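PDB 4IZX: ricin B-like lectin from Macrolepiota procera, which binds galactose-containing sugars such as lactose through a ricin B-type beta-trefoil fold. Local coordinates for residues N107-Y113 and H132-T136; P70-L76 and V122-W126; S6-I12 and Q42-W48. All blocks are in the same frame, centred on the assembly; numbering follows the deposited sequence.

Contact 1: N107-Y113 and H132-T136; sequences NLDLSGY and HQTWT
Residues 107-110 run as an extended strand, then turn through Gly-112 and Tyr-113, both with positive phi. The partner segment leaves a 3-10 turn at His-132 and Gln-133 and becomes a strand at Trp-135. The register sets Asp-109 CA 4.4 Å from Gln-133 CA and Leu-110 CA 5.5 Å from His-132 CA.

One backbone hydrogen bond crosses, Leu-110 N to His-132 O (3.1 Å, 176°). Gln-133, with chi1 m and chi2 t, holds two side chains: Asn-107 ND2 donates to Gln-133 OE1 (3.0 Å), and Gln-133 NE2 donates to Asp-109 OD2 (2.9 Å). Asn-107 OD1 turns instead to Thr-127 and Arg-98. Gln-133 and Trp-135 are the Q and W of the QxW motif in the third beta-trefoil repeat. Trp-135 NE1 bonds only weakly to Leu-108 O (3.4 Å). Water 1 donates to Leu-108 O and Gln-133 O (2.8 Å each); water 2 donates to Asp-109 OD2 (2.7 Å).

Apolar packing sets Leu-108 CB 4.0 Å from Trp-135 CZ2 and Leu-110 CB 4.0 Å from Trp-135 CH2. Among the aromatics, the Tyr-113 edge is directed, offset, toward the His-132 face (centroids 5.8 Å, planes 87°), and Tyr-113 CA sits 3.6 Å from the His-132 ring centroid, a CH-pi contact.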
loop_
_atom_site.group_PDB
_atom_site.type_symbol
_atom_site.label_atom_id
_atom_site.label_comp_id
_atom_site.label_asym_id
_atom_site.label_seq_id
_atom_site.Cartn_x
_atom_site.Cartn_y
_atom_site.Cartn_z
ATOM N N ASN A 107 2.469 10.065 -0.087
ATOM C CA ASN A 107 2.146 8.797 0.564
ATOM C C ASN A 107 0.924 8.140 -0.038
ATOM O O ASN A 107 0.080 8.787 -0.678
ATOM C CB ASN A 107 2.105 8.897 2.095
ATOM C CG ASN A 107 1.071 9.823 2.706
ATOM O OD1 ASN A 107 1.128 10.036 3.949
ATOM N ND2 ASN A 107 0.110 10.325 1.972
ATOM N N LEU A 108 0.787 6.840 0.210
ATOM C CA LEU A 108 -0.357 6.099 -0.275
ATOM C C LEU A 108 -1.639 6.664 0.271
ATOM O O LEU A 108 -1.777 6.937 1.457
ATOM C CB LEU A 108 -0.247 4.610 0.134
ATOM C CG LEU A 108 0.422 3.711 -0.897
ATOM C CD1 LEU A 108 1.846 4.125 -1.189
ATOM C CD2 LEU A 108 0.396 2.282 -0.407
ATOM N N ASP A 109 -2.648 6.733 -0.603
ATOM C CA ASP A 109 -3.924 7.404 -0.369
ATOM C C ASP A 109 -4.976 6.543 -1.085
ATOM O O ASP A 109 -4.893 6.313 -2.288
ATOM C CB ASP A 109 -3.776 8.838 -0.955
ATOM C CG ASP A 109 -5.029 9.677 -0.905
ATOM O OD1 ASP A 109 -6.049 9.279 -1.527
ATOM O OD2 ASP A 109 -4.987 10.748 -0.255
ATOM N N LEU A 110 -5.957 6.067 -0.328
ATOM C CA LEU A 110 -7.095 5.378 -0.926
ATOM C C LEU A 110 -8.007 6.453 -1.490
ATOM O O LEU A 110 -8.496 7.319 -0.758
ATOM C CB LEU A 110 -7.815 4.503 0.105
ATOM C CG LEU A 110 -9.017 3.709 -0.449
ATOM C CD1 LEU A 110 -8.603 2.763 -1.573
ATOM C CD2 LEU A 110 -9.708 2.962 0.672
ATOM N N SER A 111 -8.167 6.438 -2.803
ATOM C CA SER A 111 -8.772 7.561 -3.526
ATOM C C SER A 111 -10.239 7.749 -3.195
ATOM O O SER A 111 -10.876 6.920 -2.538
ATOM C CB SER A 111 -8.547 7.419 -5.022
ATOM O OG SER A 111 -9.278 6.391 -5.597
ATOM N N GLY A 112 -10.762 8.893 -3.613
ATOM C CA GLY A 112 -12.081 9.300 -3.201
ATOM C C GLY A 112 -12.217 9.497 -1.710
ATOM O O GLY A 112 -13.297 9.286 -1.143
ATOM N N TYR A 113 -11.122 9.866 -1.036
ATOM C CA TYR A 113 -11.115 10.076 0.417
ATOM C C TYR A 113 -11.466 8.804 1.146
ATOM O O TYR A 113 -12.247 8.787 2.110
ATOM C CB TYR A 113 -11.990 11.248 0.858
ATOM C CG TYR A 113 -11.858 12.413 -0.050
ATOM C CD1 TYR A 113 -10.679 13.111 -0.192
ATOM C CD2 TYR A 113 -12.922 12.779 -0.861
ATOM C CE1 TYR A 113 -10.546 14.147 -1.075
ATOM C CE2 TYR A 113 -12.776 13.794 -1.792
ATOM C CZ TYR A 113 -11.576 14.476 -1.887
ATOM O OH TYR A 113 -11.426 15.543 -2.734
ATOM N N HIS A 132 -7.767 8.245 5.298
ATOM C CA HIS A 132 -7.617 7.383 4.142
ATOM C C HIS A 132 -6.193 7.265 3.650
ATOM O O HIS A 132 -5.949 6.483 2.738
ATOM C CB HIS A 132 -8.553 7.873 3.045
ATOM C CG HIS A 132 -8.293 9.278 2.647
ATOM N ND1 HIS A 132 -8.680 10.342 3.413
ATOM C CD2 HIS A 132 -7.661 9.782 1.568
ATOM C CE1 HIS A 132 -8.298 11.448 2.810
ATOM N NE2 HIS A 132 -7.648 11.138 1.704
ATOM N N GLN A 133 -5.274 8.018 4.272
ATOM C CA GLN A 133 -3.839 7.875 4.033
ATOM C C GLN A 133 -3.117 7.038 5.069
ATOM O O GLN A 133 -1.885 6.987 5.074
ATOM C CB GLN A 133 -3.171 9.250 3.960
ATOM C CG GLN A 133 -3.781 10.176 2.934
ATOM C CD GLN A 133 -2.891 11.359 2.666
ATOM O OE1 GLN A 133 -2.038 11.746 3.480
ATOM N NE2 GLN A 133 -3.039 11.937 1.486
ATOM N N THR A 134 -3.858 6.393 5.976
ATOM C CA THR A 134 -3.253 5.621 7.043
ATOM C C THR A 134 -3.740 4.172 6.970
ATOM O O THR A 134 -4.881 3.900 6.541
ATOM C CB THR A 134 -3.548 6.232 8.421
ATOM O OG1 THR A 134 -4.936 6.135 8.771
ATOM C CG2 THR A 134 -3.112 7.683 8.498
ATOM N N TRP A 135 -2.866 3.266 7.393
ATOM C CA TRP A 135 -3.012 1.852 7.067
ATOM C C TRP A 135 -2.530 1.028 8.241
ATOM O O TRP A 135 -1.495 1.316 8.831
ATOM C CB TRP A 135 -2.154 1.486 5.834
ATOM C CG TRP A 135 -2.358 2.379 4.625
ATOM C CD1 TRP A 135 -1.760 3.560 4.397
ATOM C CD2 TRP A 135 -3.256 2.163 3.554
ATOM N NE1 TRP A 135 -2.223 4.103 3.231
ATOM C CE2 TRP A 135 -3.125 3.247 2.683
ATOM C CE3 TRP A 135 -4.117 1.115 3.198
ATOM C CZ2 TRP A 135 -3.816 3.319 1.475
ATOM C CZ3 TRP A 135 -4.826 1.212 2.010
ATOM C CH2 TRP A 135 -4.649 2.284 1.158
ATOM N N THR A 136 -3.232 -0.071 8.535
ATOM C CA THR A 136 -2.685 -1.081 9.448
ATOM C C THR A 136 -1.976 -2.158 8.651
ATOM O O THR A 136 -2.316 -2.407 7.511
ATOM C CB THR A 136 -3.742 -1.674 10.366
ATOM O OG1 THR A 136 -4.747 -2.267 9.570
ATOM C CG2 THR A 136 -4.309 -0.612 11.252
HETATM O O HOH W 1 0.210 6.334 3.395
HETATM O O HOH W 2 -6.275 13.058 0.122
#

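Contact 2: P70-L76 and V122-W126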
loop_
_atom_site.group_PDB
_atom_site.type_symbol
_atom_site.label_atom_id
_atom_site.label_comp_id
_atom_site.label_asym_id
_atom_site.label_seq_id
_atom_site.Cartn_x
_atom_site.Cartn_y
_atom_site.Cartn_z
ATOM N N PRO A 70 6.195 10.758 -9.139
ATOM C CA PRO A 70 5.258 11.041 -8.065
ATOM C C PRO A 70 4.554 12.370 -8.190
ATOM O O PRO A 70 5.181 13.409 -8.479
ATOM C CB PRO A 70 6.136 11.016 -6.823
ATOM C CG PRO A 70 7.227 10.088 -7.156
ATOM C CD PRO A 70 7.495 10.352 -8.607
ATOM N N ALA A 71 3.255 12.354 -7.981
ATOM C CA ALA A 71 2.404 13.499 -8.090
ATOM C C ALA A 71 1.094 13.162 -7.361
ATOM O O ALA A 71 0.775 12.008 -7.130
ATOM C CB ALA A 71 2.110 13.845 -9.542
ATOM N N ASP A 72 0.323 14.188 -7.041
ATOM C CA ASP A 72 -1.011 13.969 -6.572
ATOM C C ASP A 72 -1.812 13.232 -7.623
ATOM O O ASP A 72 -1.945 13.692 -8.754
ATOM C CB ASP A 72 -1.695 15.296 -6.227
ATOM C CG ASP A 72 -1.164 15.957 -4.989
ATOM O OD1 ASP A 72 -0.576 15.325 -4.108
ATOM O OD2 ASP A 72 -1.431 17.195 -4.875
ATOM N N GLY A 73 -2.295 12.050 -7.258
ATOM C CA GLY A 73 -3.041 11.228 -8.162
ATOM C C GLY A 73 -2.312 10.172 -8.935
ATOM O O GLY A 73 -2.930 9.376 -9.595
ATOM N N THR A 74 -1.007 10.068 -8.782
ATOM C CA THR A 74 -0.244 8.986 -9.415
ATOM C C THR A 74 -0.817 7.659 -8.966
ATOM O O THR A 74 -1.010 7.418 -7.776
ATOM C CB THR A 74 1.234 9.050 -8.994
ATOM O OG1 THR A 74 1.788 10.245 -9.465
ATOM C CG2 THR A 74 2.055 7.898 -9.514
ATOM N N ARG A 75 -1.086 6.774 -9.923
ATOM C CA ARG A 75 -1.644 5.456 -9.621
ATOM C C ARG A 75 -0.585 4.492 -9.091
ATOM O O ARG A 75 0.535 4.462 -9.603
ATOM C CB ARG A 75 -2.256 4.836 -10.885
ATOM C CG ARG A 75 -3.493 5.527 -11.438
ATOM C CD ARG A 75 -4.320 4.563 -12.305
ATOM N NE ARG A 75 -3.499 3.854 -13.282
ATOM C CZ ARG A 75 -3.650 2.571 -13.594
ATOM N NH1 ARG A 75 -4.594 1.851 -13.005
ATOM N NH2 ARG A 75 -2.858 2.007 -14.496
ATOM N N LEU A 76 -0.934 3.685 -8.089
ATOM C CA LEU A 76 -0.100 2.534 -7.753
ATOM C C LEU A 76 -0.410 1.404 -8.730
ATOM O O LEU A 76 -1.565 1.140 -9.090
ATOM C CB LEU A 76 -0.346 2.082 -6.321
ATOM C CG LEU A 76 0.527 2.771 -5.286
ATOM C CD1 LEU A 76 0.172 4.220 -5.101
ATOM C CD2 LEU A 76 0.566 1.979 -4.007
ATOM N N VAL A 122 -5.874 2.883 -5.424
ATOM C CA VAL A 122 -4.900 3.409 -4.494
ATOM C C VAL A 122 -3.917 4.287 -5.291
ATOM O O VAL A 122 -3.440 3.881 -6.357
ATOM C CB VAL A 122 -4.138 2.295 -3.755
ATOM C CG1 VAL A 122 -3.145 2.874 -2.747
ATOM C CG2 VAL A 122 -5.106 1.340 -3.082
ATOM N N GLN A 123 -3.656 5.490 -4.774
ATOM C CA GLN A 123 -2.903 6.518 -5.431
ATOM C C GLN A 123 -1.856 7.108 -4.489
ATOM O O GLN A 123 -1.863 6.819 -3.284
ATOM C CB GLN A 123 -3.808 7.601 -6.002
ATOM C CG GLN A 123 -4.440 8.415 -4.898
ATOM C CD GLN A 123 -5.502 9.401 -5.340
ATOM O OE1 GLN A 123 -5.657 9.682 -6.538
ATOM N NE2 GLN A 123 -6.198 9.987 -4.366
ATOM N N LEU A 124 -0.999 7.972 -5.008
ATOM C CA LEU A 124 -0.213 8.881 -4.201
ATOM C C LEU A 124 -0.955 10.186 -3.984
ATOM O O LEU A 124 -1.671 10.660 -4.864
ATOM C CB LEU A 124 1.129 9.231 -4.839
ATOM C CG LEU A 124 2.060 8.040 -5.072
ATOM C CD1 LEU A 124 3.333 8.530 -5.753
ATOM C CD2 LEU A 124 2.353 7.287 -3.803
ATOM N N TRP A 125 -0.728 10.802 -2.838
ATOM C CA TRP A 125 -1.169 12.169 -2.602
ATOM C C TRP A 125 -0.256 12.785 -1.566
ATOM O O TRP A 125 0.291 12.082 -0.684
ATOM C CB TRP A 125 -2.623 12.220 -2.125
ATOM C CG TRP A 125 -3.295 13.561 -2.346
ATOM C CD1 TRP A 125 -3.274 14.653 -1.529
ATOM C CD2 TRP A 125 -4.006 13.944 -3.523
ATOM N NE1 TRP A 125 -3.916 15.695 -2.136
ATOM C CE2 TRP A 125 -4.356 15.301 -3.367
ATOM C CE3 TRP A 125 -4.381 13.269 -4.681
ATOM C CZ2 TRP A 125 -5.092 15.989 -4.316
ATOM C CZ3 TRP A 125 -5.124 13.966 -5.639
ATOM C CH2 TRP A 125 -5.460 15.317 -5.450
ATOM N N TRP A 126 -0.099 14.108 -1.617
ATOM C CA TRP A 126 0.579 14.852 -0.590
ATOM C C TRP A 126 0.070 14.473 0.798
ATOM O O TRP A 126 -1.128 14.334 0.998
ATOM C CB TRP A 126 0.279 16.364 -0.818
ATOM C CG TRP A 126 1.104 17.291 -0.041
ATOM C CD1 TRP A 126 0.814 17.897 1.138
ATOM C CD2 TRP A 126 2.317 17.827 -0.492
ATOM N NE1 TRP A 126 1.835 18.770 1.478
ATOM C CE2 TRP A 126 2.798 18.691 0.502
ATOM C CE3 TRP A 126 3.074 17.614 -1.632
ATOM C CZ2 TRP A 126 3.973 19.412 0.341
ATOM C CZ3 TRP A 126 4.262 18.272 -1.761
ATOM C CH2 TRP A 126 4.711 19.150 -0.778
HETATM O O HOH W 3 -5.398 8.279 -9.002
#
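Four hydrogen bonds tie the 70-76 loop to strand 122-126. One is accepted by a side chain: Trp-126 N donates to Asp-72 OD1 (2.8 Å, 159°). The other three join backbones: Gly-73 N to Leu-124 O (2.8 Å), Leu-124 N to Thr-74 O (2.8 Å) and Leu-76 N to Val-122 O (3.1 Å). In this beta-trefoil they join the loop before strand 76-79, in the second repeat, to a strand of the third. The segments run in opposite directions, Asp-72 lying beside Trp-125 and Arg-75 bridged to Gln-123 (CA-CA 4.5 Å).

A type II turn from Ala-71 to Thr-74, closed by Thr-74 N to Ala-71 O at 3.1 Å, presents the amide of Gly-73 to the strand. At phi/psi 94/-2 a CB on Gly-73 would jam against the preceding carbonyl, so glycine fits this position. Water 3 donates to both Gly-73 O and Gln-123 OE1, 2.8 Å each, while Gln-123 NE2 bonds to Asp-109.

On the buried side, Leu-76 CD2 meets Val-122 CG1 (4.0 Å) and Leu-76 CD1 meets Leu-124 CD2 (4.0 Å); at the margin, Pro-70 CB meets Leu-124 CD1 (3.9 Å). Farther out, Asp-72 CB stands 3.6 Å above the centroid of the Trp-125 six-membered ring, 6° off its normal.

Contact 3: S6-I12 and Q42-W48; sequences SGQTYKI and QQWTFNW
The apolar centre is a T-shaped pair: with chi1 m in both residues, the Tyr-10 edge points at the Phe-46 face, with centroids 5.2 Å apart, planes at 81° and Tyr-10 CD2 3.6 Å from Phe-46 CD1. Ile-12 CD1 extends the packing, 4.0 Å from Phe-46 CZ and 4.1 Å from Trp-44 CD1.

These residues sit on strands 9-12 and 44-48, the first and fourth strands of the first beta-trefoil repeat. Their axes approach to 4.6 Å with 117° between N-to-C directions, a strongly twisted antiparallel pair. Tyr-10 and Trp-44 form a hydrogen-bonded pair (CA-CA 5.4 Å), with Tyr-10 N to Trp-44 O and Trp-44 N to Tyr-10 O both 2.9 Å. Thr-9 and Thr-45 form a non-hydrogen-bonded pair (CA-CA 4.0 Å) on the other face, where Thr-9 OG1 and Thr-45 OG1 are hydrogen-bonded at 2.8 Å. Phe-46 N then donates to Gln-8 O (2.9 Å) and Gly-7 N to Phe-46 O (2.7 Å).

Gln-42 and Trp-44 are the ends of a QxW motif. The Gln-42 side chain touches the bound galactose and hydrogen-bonds Asp-22 and His-37 of the sugar site. Water 4 accepts from Ile-12 N (2.9 Å) and donates to Gln-42 O (2.7 Å). At the far, exposed end, Trp-48 N donates to Ser-6 OG at 2.9 Å and 171°.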
loop_
_atom_site.group_PDB
_atom_site.type_symbol
_atom_site.label_atom_id
_atom_site.label_comp_id
_atom_site.label_asym_id
_atom_site.label_seq_id
_atom_site.Cartn_x
_atom_site.Cartn_y
_atom_site.Cartn_z
ATOM N N SER A 6 11.054 -7.901 7.902
ATOM C CA SER A 6 11.507 -8.335 6.610
ATOM C C SER A 6 11.375 -9.831 6.466
ATOM O O SER A 6 11.740 -10.579 7.395
ATOM C CB SER A 6 12.971 -7.934 6.406
ATOM O OG SER A 6 13.386 -8.189 5.096
ATOM N N GLY A 7 10.872 -10.286 5.321
ATOM C CA GLY A 7 10.624 -11.677 5.017
ATOM C C GLY A 7 9.220 -12.156 5.323
ATOM O O GLY A 7 8.821 -13.213 4.809
ATOM N N GLN A 8 8.468 -11.402 6.120
ATOM C CA GLN A 8 7.124 -11.762 6.469
ATOM C C GLN A 8 6.140 -11.109 5.542
ATOM O O GLN A 8 6.463 -10.156 4.831
ATOM C CB GLN A 8 6.829 -11.416 7.922
ATOM C CG GLN A 8 7.774 -12.102 8.903
ATOM C CD GLN A 8 7.778 -13.591 8.788
ATOM O OE1 GLN A 8 8.748 -14.222 8.352
ATOM N NE2 GLN A 8 6.714 -14.164 9.205
ATOM N N THR A 9 4.947 -11.669 5.513
ATOM C CA THR A 9 3.878 -11.292 4.610
ATOM C C THR A 9 2.683 -10.786 5.365
ATOM O O THR A 9 2.277 -11.335 6.390
ATOM C CB THR A 9 3.526 -12.518 3.738
ATOM O OG1 THR A 9 4.696 -12.913 2.978
ATOM C CG2 THR A 9 2.393 -12.259 2.786
ATOM N N TYR A 10 2.085 -9.700 4.875
ATOM C CA TYR A 10 1.062 -8.968 5.584
ATOM C C TYR A 10 -0.082 -8.563 4.670
ATOM O O TYR A 10 0.102 -8.435 3.442
ATOM C CB TYR A 10 1.649 -7.692 6.215
ATOM C CG TYR A 10 2.774 -7.990 7.174
ATOM C CD1 TYR A 10 2.509 -8.429 8.472
ATOM C CD2 TYR A 10 4.097 -7.901 6.813
ATOM C CE1 TYR A 10 3.546 -8.741 9.362
ATOM C CE2 TYR A 10 5.128 -8.205 7.678
ATOM C CZ TYR A 10 4.841 -8.655 8.941
ATOM O OH TYR A 10 5.892 -8.933 9.791
ATOM N N LYS A 11 -1.248 -8.293 5.260
ATOM C CA LYS A 11 -2.308 -7.544 4.625
ATOM C C LYS A 11 -2.235 -6.105 5.120
ATOM O O LYS A 11 -1.817 -5.836 6.240
ATOM C CB LYS A 11 -3.673 -8.160 4.872
ATOM C CG LYS A 11 -4.097 -8.220 6.327
ATOM C CD LYS A 11 -5.520 -8.766 6.442
ATOM C CE LYS A 11 -5.961 -9.212 7.807
ATOM N NZ LYS A 11 -5.938 -8.195 8.814
ATOM N N ILE A 12 -2.667 -5.187 4.270
ATOM C CA ILE A 12 -2.518 -3.760 4.508
ATOM C C ILE A 12 -3.916 -3.141 4.399
ATOM O O ILE A 12 -4.511 -3.117 3.316
ATOM C CB ILE A 12 -1.535 -3.103 3.545
ATOM C CG1 ILE A 12 -0.185 -3.814 3.553
ATOM C CG2 ILE A 12 -1.386 -1.652 3.922
ATOM C CD1 ILE A 12 0.756 -3.393 2.494
ATOM N N GLN A 42 -3.947 -10.127 -2.109
ATOM C CA GLN A 42 -4.192 -9.200 -1.019
ATOM C C GLN A 42 -3.107 -9.346 0.059
ATOM O O GLN A 42 -3.275 -8.838 1.167
ATOM C CB GLN A 42 -5.554 -9.431 -0.448
ATOM C CG GLN A 42 -6.658 -9.415 -1.484
ATOM C CD GLN A 42 -8.028 -9.513 -0.868
ATOM O OE1 GLN A 42 -8.280 -10.381 -0.037
ATOM N NE2 GLN A 42 -8.931 -8.649 -1.282
ATOM N N GLN A 43 -2.004 -10.034 -0.261
ATOM C CA GLN A 43 -0.919 -10.302 0.631
ATOM C C GLN A 43 0.372 -9.815 0.020
ATOM O O GLN A 43 0.628 -10.024 -1.166
ATOM C CB GLN A 43 -0.870 -11.802 0.968
ATOM C CG GLN A 43 -2.137 -12.294 1.641
ATOM C CD GLN A 43 -2.137 -13.756 1.999
ATOM O OE1 GLN A 43 -3.179 -14.452 1.906
ATOM N NE2 GLN A 43 -1.023 -14.223 2.472
ATOM N N TRP A 44 1.234 -9.235 0.852
ATOM C CA TRP A 44 2.423 -8.510 0.425
ATOM C C TRP A 44 3.590 -8.923 1.292
ATOM O O TRP A 44 3.542 -8.789 2.524
ATOM C CB TRP A 44 2.170 -6.993 0.527
ATOM C CG TRP A 44 1.030 -6.574 -0.349
ATOM C CD1 TRP A 44 -0.271 -6.440 0.030
ATOM C CD2 TRP A 44 1.080 -6.320 -1.766
ATOM N NE1 TRP A 44 -1.043 -6.132 -1.056
ATOM C CE2 TRP A 44 -0.244 -6.052 -2.175
ATOM C CE3 TRP A 44 2.087 -6.336 -2.725
ATOM C CZ2 TRP A 44 -0.564 -5.781 -3.501
ATOM C CZ3 TRP A 44 1.773 -6.044 -4.035
ATOM C CH2 TRP A 44 0.464 -5.791 -4.412
ATOM N N THR A 45 4.626 -9.470 0.661
ATOM C CA THR A 45 5.811 -9.941 1.341
ATOM C C THR A 45 6.792 -8.784 1.409
ATOM O O THR A 45 7.206 -8.206 0.405
ATOM C CB THR A 45 6.425 -11.166 0.639
ATOM O OG1 THR A 45 5.462 -12.168 0.415
ATOM C CG2 THR A 45 7.645 -11.642 1.349
ATOM N N PHE A 46 7.098 -8.362 2.644
ATOM C CA PHE A 46 7.944 -7.237 2.889
ATOM C C PHE A 46 9.409 -7.664 2.864
ATOM O O PHE A 46 9.767 -8.701 3.420
ATOM C CB PHE A 46 7.629 -6.627 4.258
ATOM C CG PHE A 46 6.396 -5.772 4.325
ATOM C CD1 PHE A 46 5.172 -6.172 3.789
ATOM C CD2 PHE A 46 6.450 -4.552 4.970
ATOM C CE1 PHE A 46 4.046 -5.362 3.873
ATOM C CE2 PHE A 46 5.316 -3.760 5.083
ATOM C CZ PHE A 46 4.117 -4.154 4.496
ATOM N N ASN A 47 10.266 -6.799 2.333
ATOM C CA ASN A 47 11.711 -6.961 2.384
ATOM C C ASN A 47 12.327 -5.629 2.785
ATOM O O ASN A 47 12.020 -4.598 2.172
ATOM C CB ASN A 47 12.315 -7.424 1.048
ATOM C CG ASN A 47 13.798 -7.706 1.134
ATOM O OD1 ASN A 47 14.234 -8.391 2.042
ATOM N ND2 ASN A 47 14.570 -7.181 0.190
ATOM N N TRP A 48 13.213 -5.656 3.771
ATOM C CA TRP A 48 14.037 -4.517 4.091
ATOM C C TRP A 48 15.336 -4.645 3.319
ATOM O O TRP A 48 16.069 -5.613 3.491
ATOM C CB TRP A 48 14.281 -4.420 5.608
ATOM C CG TRP A 48 15.243 -3.342 5.993
ATOM C CD1 TRP A 48 16.521 -3.543 6.376
ATOM C CD2 TRP A 48 14.997 -1.921 6.132
ATOM N NE1 TRP A 48 17.113 -2.350 6.737
ATOM C CE2 TRP A 48 16.194 -1.343 6.602
ATOM C CE3 TRP A 48 13.880 -1.085 5.922
ATOM C CZ2 TRP A 48 16.318 0.004 6.832
ATOM C CZ3 TRP A 48 14.012 0.241 6.154
ATOM C CH2 TRP A 48 15.220 0.787 6.623
HETATM O O HOH W 4 -3.411 -6.146 1.660
#

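How the contacts relate
Contact 3 closes before the others open. Contacts 1 and 2 then interleave, because segment 70-76 precedes 107-113 and segment 122-126 lies between 107-113 and 132-136. Their centres are 10 Å apart and they meet directly in one sheet: strands 106-110 and 120-126 are neighbours, with Asp-109 N 2.8 Å from Gln-123 O. Contact 3 lies across the chain's centre, about 18 Å from contact 1 and 21 Å from contact 2 between centres. It reaches contact 1 through neighbouring strands 9-14 and 135-138, where Ile-12 CG2 is 3.8 Å from Trp-135 CB. The three contacts thus sample all three trefoil repeats, and contacts 1 and 3 each hold a QxW motif.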